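Local coordinates for hypothetical membrane spanning protein (Thermus thermophilus, PDB 2VPZ), which probably serves as the membrane-embedded, quinol-oxidising subunit of a polysulfide reductase complex, passing electrons from the quinone pool to its partner subunits, at residues C[46-49]-C[50-54]. Numbering follows the deposited sequence.
Sequences ARRY and TLYAL
Within helix 46-65, predicted to span the membrane, R48 and Y52 stand one turn apart, side by side on the same flank. R48 sends both NE and NH2 to the single hydroxyl of Y52, at 3.2 Å and 3.1 Å to OH; both bonds are bent, the oxygen lying somewhat out of the guanidinium plane. The arginine's long chain bends at chi3 (-96°), and its several N-H groups let it serve two partners, NH1 forming a salt bridge with E45. R48 O lies over one face of the Y52 ring, toward its rim, 3.2 Å from Y52 CG, and also accepts the N-H of Y52. Tyrosine suits this place by adding to its hydroxyl a ring whose edge meets the face of Y49, T-shaped, centroids 5.7 Å apart and planes at 74°. Y49 OH is hydrogen-bonded to S169. On the side toward helix 16-41, buried T50 donates its hydroxyl back to A46 O, OG1 lying an unusually short 2.5 Å away, nearly in line with the C=O; the same carbonyl takes a second, weak bond from T50 N. A phenylalanine in place of Y52 would lack the hydroxyl and would probably leave NE and NH2 of R48 without this partner. With E45 and the phenolic oxygen, the charge of R48 is probably balanced.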
loop_
_atom_site.group_PDB
_atom_site.type_symbol
_atom_site.label_atom_id
_atom_site.label_comp_id
_atom_site.label_asym_id
_atom_site.label_seq_id
_atom_site.Cartn_x
_atom_site.Cartn_y
_atom_site.Cartn_z
ATOM N N ALA C 46 -48.863 -34.343 -25.156
ATOM C CA ALA C 46 -48.589 -33.706 -23.880
ATOM C C ALA C 46 -48.473 -34.681 -22.699
ATOM O O ALA C 46 -47.804 -34.402 -21.708
ATOM C CB ALA C 46 -49.688 -32.644 -23.567
ATOM N N ARG C 47 -49.085 -35.845 -22.836
ATOM C CA ARG C 47 -49.117 -36.847 -21.778
ATOM C C ARG C 47 -47.850 -37.652 -21.496
ATOM O O ARG C 47 -47.477 -37.884 -20.337
ATOM C CB ARG C 47 -50.309 -37.775 -21.997
ATOM C CG ARG C 47 -51.640 -37.230 -21.500
ATOM C CD ARG C 47 -51.826 -37.626 -20.034
ATOM N NE ARG C 47 -51.753 -39.076 -19.835
ATOM C CZ ARG C 47 -52.124 -39.708 -18.733
ATOM N NH1 ARG C 47 -52.602 -38.992 -17.728
ATOM N NH2 ARG C 47 -52.032 -41.031 -18.623
ATOM N N ARG C 48 -47.210 -38.096 -22.562
ATOM C CA ARG C 48 -45.993 -38.865 -22.445
ATOM C C ARG C 48 -44.789 -37.923 -22.277
ATOM O O ARG C 48 -43.771 -38.324 -21.729
ATOM C CB ARG C 48 -45.799 -39.782 -23.653
ATOM C CG ARG C 48 -45.517 -39.038 -24.932
ATOM C CD ARG C 48 -45.557 -39.967 -26.117
ATOM N NE ARG C 48 -44.240 -40.444 -26.509
ATOM C CZ ARG C 48 -43.663 -40.140 -27.663
ATOM N NH1 ARG C 48 -44.308 -39.364 -28.518
ATOM N NH2 ARG C 48 -42.455 -40.606 -27.952
ATOM N N TYR C 49 -44.878 -36.679 -22.739
ATOM C CA TYR C 49 -43.753 -35.773 -22.503
ATOM C C TYR C 49 -43.719 -35.442 -20.997
ATOM O O TYR C 49 -42.661 -35.198 -20.420
ATOM C CB TYR C 49 -43.788 -34.502 -23.367
ATOM C CG TYR C 49 -43.050 -34.699 -24.685
ATOM C CD1 TYR C 49 -43.711 -35.209 -25.809
ATOM C CD2 TYR C 49 -41.678 -34.458 -24.780
ATOM C CE1 TYR C 49 -43.023 -35.480 -26.991
ATOM C CE2 TYR C 49 -40.974 -34.725 -25.954
ATOM C CZ TYR C 49 -41.653 -35.238 -27.062
ATOM O OH TYR C 49 -40.972 -35.500 -28.230
ATOM N N THR C 50 -44.878 -35.490 -20.355
ATOM C CA THR C 50 -44.969 -35.243 -18.937
ATOM C C THR C 50 -44.364 -36.444 -18.152
ATOM O O THR C 50 -43.651 -36.269 -17.146
ATOM C CB THR C 50 -46.449 -34.956 -18.518
ATOM O OG1 THR C 50 -46.990 -33.946 -19.362
ATOM C CG2 THR C 50 -46.528 -34.516 -17.045
ATOM N N LEU C 51 -44.591 -37.670 -18.626
ATOM C CA LEU C 51 -44.018 -38.845 -17.960
ATOM C C LEU C 51 -42.468 -38.730 -17.904
ATOM O O LEU C 51 -41.870 -38.944 -16.844
ATOM C CB LEU C 51 -44.407 -40.195 -18.629
ATOM C CG LEU C 51 -43.767 -41.449 -17.983
ATOM C CD1 LEU C 51 -44.256 -41.644 -16.518
ATOM C CD2 LEU C 51 -44.066 -42.719 -18.810
ATOM N N TYR C 52 -41.869 -38.379 -19.044
ATOM C CA TYR C 52 -40.420 -38.181 -19.298
ATOM C C TYR C 52 -39.756 -37.068 -18.458
ATOM O O TYR C 52 -38.618 -37.204 -17.939
ATOM C CB TYR C 52 -40.207 -37.824 -20.766
ATOM C CG TYR C 52 -40.628 -38.773 -21.861
ATOM C CD1 TYR C 52 -40.740 -38.309 -23.170
ATOM C CD2 TYR C 52 -40.822 -40.155 -21.650
ATOM C CE1 TYR C 52 -41.024 -39.131 -24.247
ATOM C CE2 TYR C 52 -41.124 -41.026 -22.729
ATOM C CZ TYR C 52 -41.225 -40.495 -24.028
ATOM O OH TYR C 52 -41.483 -41.330 -25.089
ATOM N N ALA C 53 -40.426 -35.926 -18.387
ATOM C CA ALA C 53 -39.933 -34.800 -17.606
ATOM C C ALA C 53 -39.953 -35.254 -16.133
ATOM O O ALA C 53 -39.091 -34.848 -15.348
ATOM C CB ALA C 53 -40.825 -33.538 -17.822
ATOM N N LEU C 54 -40.906 -36.118 -15.768
ATOM C CA LEU C 54 -40.981 -36.658 -14.400
ATOM C C LEU C 54 -39.805 -37.650 -14.161
ATOM O O LEU C 54 -39.203 -37.677 -13.086
ATOM C CB LEU C 54 -42.316 -37.397 -14.108
ATOM C CG LEU C 54 -43.671 -36.689 -14.100
ATOM C CD1 LEU C 54 -44.842 -37.668 -13.751
ATOM C CD2 LEU C 54 -43.650 -35.491 -13.109
#